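Local coordinates for ribosome hibernation protein YHBH (Vibrio cholerae serotype O1, PDB 4HEI) that probably inhibits translation in stationary phase by binding the small ribosomal subunit, and associates with 100S ribosome dimers, at residues I10-F24 against M70-V82. Residues are numbered along the deposited sequence; the frame is centred on the assembly and turned at random.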
# COMPACT_ATOMS: atom_id res chain seq x y z
N ILE A 10 3.24 14.95 -7.32
CA ILE A 10 3.69 13.90 -8.22
C ILE A 10 2.74 13.75 -9.40
O ILE A 10 1.57 14.12 -9.32
CB ILE A 10 3.76 12.55 -7.48
CG1 ILE A 10 4.38 11.48 -8.39
CG2 ILE A 10 2.36 12.11 -7.04
CD1 ILE A 10 4.47 10.10 -7.74
N ASP A 11 3.26 13.20 -10.49
CA ASP A 11 2.43 12.97 -11.66
C ASP A 11 1.87 11.57 -11.53
O ASP A 11 2.47 10.60 -11.99
CB ASP A 11 3.25 13.09 -12.95
CG ASP A 11 2.46 12.70 -14.18
OD1 ASP A 11 1.22 12.84 -14.16
OD2 ASP A 11 3.08 12.27 -15.18
N LEU A 12 0.73 11.46 -10.86
CA LEU A 12 0.08 10.17 -10.65
C LEU A 12 -0.40 9.64 -12.01
O LEU A 12 -1.30 10.22 -12.62
CB LEU A 12 -1.11 10.33 -9.69
CG LEU A 12 -1.82 9.08 -9.18
CD1 LEU A 12 -0.85 8.20 -8.41
CD2 LEU A 12 -2.98 9.51 -8.28
N THR A 13 0.20 8.55 -12.47
CA THR A 13 -0.15 7.97 -13.76
C THR A 13 -1.06 6.76 -13.62
O THR A 13 -1.17 6.18 -12.53
CB THR A 13 1.10 7.51 -14.53
OG1 THR A 13 1.75 6.47 -13.79
CG2 THR A 13 2.08 8.67 -14.71
N ASP A 14 -1.71 6.37 -14.71
CA ASP A 14 -2.59 5.21 -14.67
C ASP A 14 -1.77 3.95 -14.44
O ASP A 14 -2.28 2.97 -13.90
CB ASP A 14 -3.38 5.09 -15.97
CG ASP A 14 -4.38 6.21 -16.14
OD1 ASP A 14 -5.18 6.42 -15.21
OD2 ASP A 14 -4.37 6.87 -17.20
N SER A 15 -0.51 3.98 -14.85
CA SER A 15 0.37 2.83 -14.65
C SER A 15 0.60 2.62 -13.16
O SER A 15 0.58 1.49 -12.68
CB SER A 15 1.71 3.04 -15.35
OG SER A 15 2.60 1.98 -15.05
N MET A 16 0.83 3.70 -12.43
CA MET A 16 1.04 3.60 -10.99
C MET A 16 -0.21 3.03 -10.35
O MET A 16 -0.15 2.08 -9.57
CB MET A 16 1.33 4.98 -10.38
CG MET A 16 2.80 5.35 -10.35
SD MET A 16 3.03 7.03 -9.75
CE MET A 16 3.40 7.87 -11.28
N GLN A 17 -1.36 3.60 -10.69
CA GLN A 17 -2.61 3.13 -10.13
C GLN A 17 -2.87 1.68 -10.50
O GLN A 17 -3.26 0.88 -9.65
CB GLN A 17 -3.77 4.03 -10.57
CG GLN A 17 -3.68 5.41 -9.93
CD GLN A 17 -4.91 6.26 -10.17
OE1 GLN A 17 -5.05 6.88 -11.22
NE2 GLN A 17 -5.81 6.29 -9.20
N ASP A 18 -2.64 1.33 -11.77
CA ASP A 18 -2.84 -0.05 -12.21
C ASP A 18 -1.92 -0.98 -11.42
O ASP A 18 -2.34 -2.05 -10.96
CB ASP A 18 -2.54 -0.20 -13.70
CG ASP A 18 -3.57 0.49 -14.58
OD1 ASP A 18 -4.70 0.71 -14.11
OD2 ASP A 18 -3.24 0.80 -15.75
N TYR A 19 -0.67 -0.57 -11.25
CA TYR A 19 0.30 -1.37 -10.52
C TYR A 19 -0.14 -1.56 -9.08
O TYR A 19 -0.10 -2.67 -8.55
CB TYR A 19 1.68 -0.69 -10.55
CG TYR A 19 2.78 -1.54 -9.96
CD1 TYR A 19 3.21 -2.69 -10.60
CD2 TYR A 19 3.38 -1.19 -8.75
CE1 TYR A 19 4.21 -3.48 -10.06
CE2 TYR A 19 4.38 -1.97 -8.20
CZ TYR A 19 4.79 -3.12 -8.86
OH TYR A 19 5.77 -3.90 -8.32
N VAL A 20 -0.56 -0.47 -8.43
CA VAL A 20 -1.01 -0.55 -7.05
C VAL A 20 -2.17 -1.54 -6.95
O VAL A 20 -2.19 -2.41 -6.08
CB VAL A 20 -1.47 0.81 -6.52
CG1 VAL A 20 -2.13 0.65 -5.15
CG2 VAL A 20 -0.27 1.76 -6.42
N HIS A 21 -3.14 -1.40 -7.85
CA HIS A 21 -4.28 -2.30 -7.85
C HIS A 21 -3.83 -3.75 -8.02
O HIS A 21 -4.34 -4.65 -7.35
CB HIS A 21 -5.27 -1.90 -8.95
CG HIS A 21 -6.30 -0.92 -8.49
ND1 HIS A 21 -7.32 -1.27 -7.63
CD2 HIS A 21 -6.45 0.40 -8.73
CE1 HIS A 21 -8.05 -0.20 -7.36
NE2 HIS A 21 -7.54 0.83 -8.01
N SER A 22 -2.87 -3.96 -8.90
CA SER A 22 -2.34 -5.29 -9.15
C SER A 22 -1.81 -5.91 -7.85
O SER A 22 -2.15 -7.05 -7.50
CB SER A 22 -1.22 -5.22 -10.19
OG SER A 22 -0.69 -6.51 -10.45
N LYS A 23 -0.98 -5.16 -7.13
CA LYS A 23 -0.40 -5.63 -5.88
C LYS A 23 -1.45 -5.98 -4.83
O LYS A 23 -1.34 -6.99 -4.14
CB LYS A 23 0.55 -4.57 -5.30
CG LYS A 23 1.64 -4.10 -6.26
CD LYS A 23 2.66 -5.20 -6.55
CE LYS A 23 3.48 -5.52 -5.32
NZ LYS A 23 4.61 -6.44 -5.63
N PHE A 24 -2.48 -5.14 -4.70
CA PHE A 24 -3.53 -5.38 -3.72
C PHE A 24 -4.48 -6.51 -4.11
O PHE A 24 -5.03 -7.19 -3.25
CB PHE A 24 -4.28 -4.08 -3.43
CG PHE A 24 -3.57 -3.21 -2.44
CD1 PHE A 24 -3.71 -3.44 -1.07
CD2 PHE A 24 -2.71 -2.20 -2.86
CE1 PHE A 24 -3.00 -2.69 -0.14
CE2 PHE A 24 -2.00 -1.44 -1.94
CZ PHE A 24 -2.14 -1.69 -0.57
N MET A 70 9.55 5.17 -7.62
CA MET A 70 8.22 4.97 -7.02
C MET A 70 7.71 3.54 -7.07
O MET A 70 7.12 3.06 -6.11
CB MET A 70 7.20 5.91 -7.68
CG MET A 70 5.81 5.86 -7.05
SD MET A 70 5.83 6.24 -5.27
CE MET A 70 5.90 8.00 -5.33
N TYR A 71 7.93 2.84 -8.17
CA TYR A 71 7.45 1.47 -8.26
C TYR A 71 8.18 0.59 -7.27
O TYR A 71 7.60 -0.32 -6.68
CB TYR A 71 7.62 0.96 -9.69
CG TYR A 71 6.64 1.60 -10.65
CD1 TYR A 71 5.37 1.06 -10.86
CD2 TYR A 71 6.98 2.77 -11.33
CE1 TYR A 71 4.46 1.67 -11.71
CE2 TYR A 71 6.08 3.38 -12.19
CZ TYR A 71 4.82 2.83 -12.38
OH TYR A 71 3.93 3.43 -13.23
N ALA A 72 9.47 0.87 -7.06
CA ALA A 72 10.26 0.11 -6.10
C ALA A 72 9.76 0.46 -4.69
O ALA A 72 9.74 -0.38 -3.80
CB ALA A 72 11.73 0.47 -6.23
N ALA A 73 9.35 1.72 -4.51
CA ALA A 73 8.83 2.16 -3.22
C ALA A 73 7.56 1.38 -2.90
O ALA A 73 7.37 0.90 -1.78
CB ALA A 73 8.53 3.66 -3.27
N ILE A 74 6.69 1.25 -3.90
CA ILE A 74 5.44 0.52 -3.71
C ILE A 74 5.71 -0.94 -3.38
O ILE A 74 5.05 -1.51 -2.52
CB ILE A 74 4.56 0.62 -4.97
CG1 ILE A 74 4.11 2.08 -5.16
CG2 ILE A 74 3.34 -0.29 -4.84
CD1 ILE A 74 3.54 2.36 -6.53
N ASP A 75 6.68 -1.55 -4.05
CA ASP A 75 7.00 -2.94 -3.76
C ASP A 75 7.48 -3.10 -2.33
O ASP A 75 7.14 -4.07 -1.66
CB ASP A 75 8.08 -3.47 -4.70
CG ASP A 75 7.57 -3.67 -6.09
OD1 ASP A 75 6.57 -4.40 -6.24
OD2 ASP A 75 8.17 -3.11 -7.03
N SER A 76 8.30 -2.16 -1.87
CA SER A 76 8.81 -2.22 -0.51
C SER A 76 7.66 -2.03 0.48
O SER A 76 7.61 -2.69 1.52
CB SER A 76 9.87 -1.14 -0.27
OG SER A 76 11.01 -1.39 -1.08
N LEU A 77 6.73 -1.13 0.14
CA LEU A 77 5.58 -0.87 1.00
C LEU A 77 4.77 -2.15 1.18
O LEU A 77 4.42 -2.51 2.30
CB LEU A 77 4.69 0.21 0.40
CG LEU A 77 3.32 0.41 1.07
CD1 LEU A 77 3.50 0.78 2.54
CD2 LEU A 77 2.55 1.51 0.34
N VAL A 78 4.45 -2.81 0.08
CA VAL A 78 3.67 -4.04 0.15
C VAL A 78 4.36 -5.10 1.00
O VAL A 78 3.71 -5.79 1.78
CB VAL A 78 3.37 -4.59 -1.26
CG1 VAL A 78 2.69 -5.94 -1.17
CG2 VAL A 78 2.49 -3.60 -2.00
N ASP A 79 5.67 -5.23 0.86
CA ASP A 79 6.39 -6.20 1.67
C ASP A 79 6.22 -5.90 3.15
O ASP A 79 6.09 -6.82 3.96
CB ASP A 79 7.88 -6.23 1.31
CG ASP A 79 8.16 -6.98 0.02
OD1 ASP A 79 7.50 -8.01 -0.21
OD2 ASP A 79 9.03 -6.55 -0.77
N LYS A 80 6.19 -4.62 3.51
CA LYS A 80 6.00 -4.24 4.91
C LYS A 80 4.58 -4.56 5.37
O LYS A 80 4.36 -5.04 6.48
CB LYS A 80 6.27 -2.74 5.12
CG LYS A 80 7.70 -2.31 4.88
CD LYS A 80 7.90 -0.86 5.32
CE LYS A 80 9.31 -0.37 5.02
NZ LYS A 80 9.53 1.01 5.54
N LEU A 81 3.60 -4.28 4.50
CA LEU A 81 2.20 -4.54 4.83
C LEU A 81 1.96 -6.04 5.00
O LEU A 81 1.27 -6.46 5.91
CB LEU A 81 1.29 -4.00 3.72
CG LEU A 81 1.30 -2.48 3.50
CD1 LEU A 81 0.43 -2.14 2.30
CD2 LEU A 81 0.77 -1.78 4.75
N VAL A 82 2.54 -6.84 4.11
CA VAL A 82 2.38 -8.29 4.18
C VAL A 82 2.92 -8.84 5.50
O VAL A 82 2.28 -9.69 6.12
CB VAL A 82 3.11 -9.00 3.00
CG1 VAL A 82 3.05 -10.52 3.18
CG2 VAL A 82 2.45 -8.62 1.69
O HOH W 1 4.45 5.75 -14.34
O HOH W 2 5.97 -6.56 -2.81
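Tyr71 and Tyr19 meet in a T-shaped pair: the edge of the Tyr71 ring, led by CD1, points at one face of Tyr19, with the planes at 71° and the centroids 5.4 Å apart. Tyr19 CG lies anti to the backbone N (chi1 -173°), which carries its ring across to helix 70-91; Lys23 CG, one turn on in the same helix as Tyr19, lies over the rim of the opposite face. A tyrosine suits position 71, since its ring packs while its hydroxyl reaches polar partners. Tyr71 OH hydrogen-bonds Ser15 OG at 2.7 Å, and a water in the plane of its ring links it to Thr13 OG1. That same OG1 caps the helix by accepting from Met16 N at 3.2 Å. Tyr71 lies against this first turn also through Met16 CG, 3.8 Å from Tyr71 CZ.

Farther along, Lys23, folded by chi2 and chi3 near -68°, sets NZ 2.9 Å from Asp75 OD1 in a salt bridge of fitting opposite charges, though the modelled place of that oxygen is less sure. A second water accepts from Lys23 NZ and donates to Asp75 O, tying the lysine to the backbone of helix 70-91.

On the sheet side of these polar groups the contact is apolar, made by methionine, branched aliphatic and phenylalanine side chains. Ile10 CD1 and Met70 CE meet tip to tip at 3.5 Å, Val20 CG2 meets Ile74 CD1 at 3.9 Å, and Phe24 CZ reaches Leu81 CD1. Val20 and Phe24 also touch strand 2-8, and Leu81 strand 59-67. Segments 14-24 and 70-82, nearly parallel, thus pack side by side on one face of the sheet, the β-α-β-β-β-α fold of the HPF/YfiA family, which resembles double-stranded RNA-binding domains.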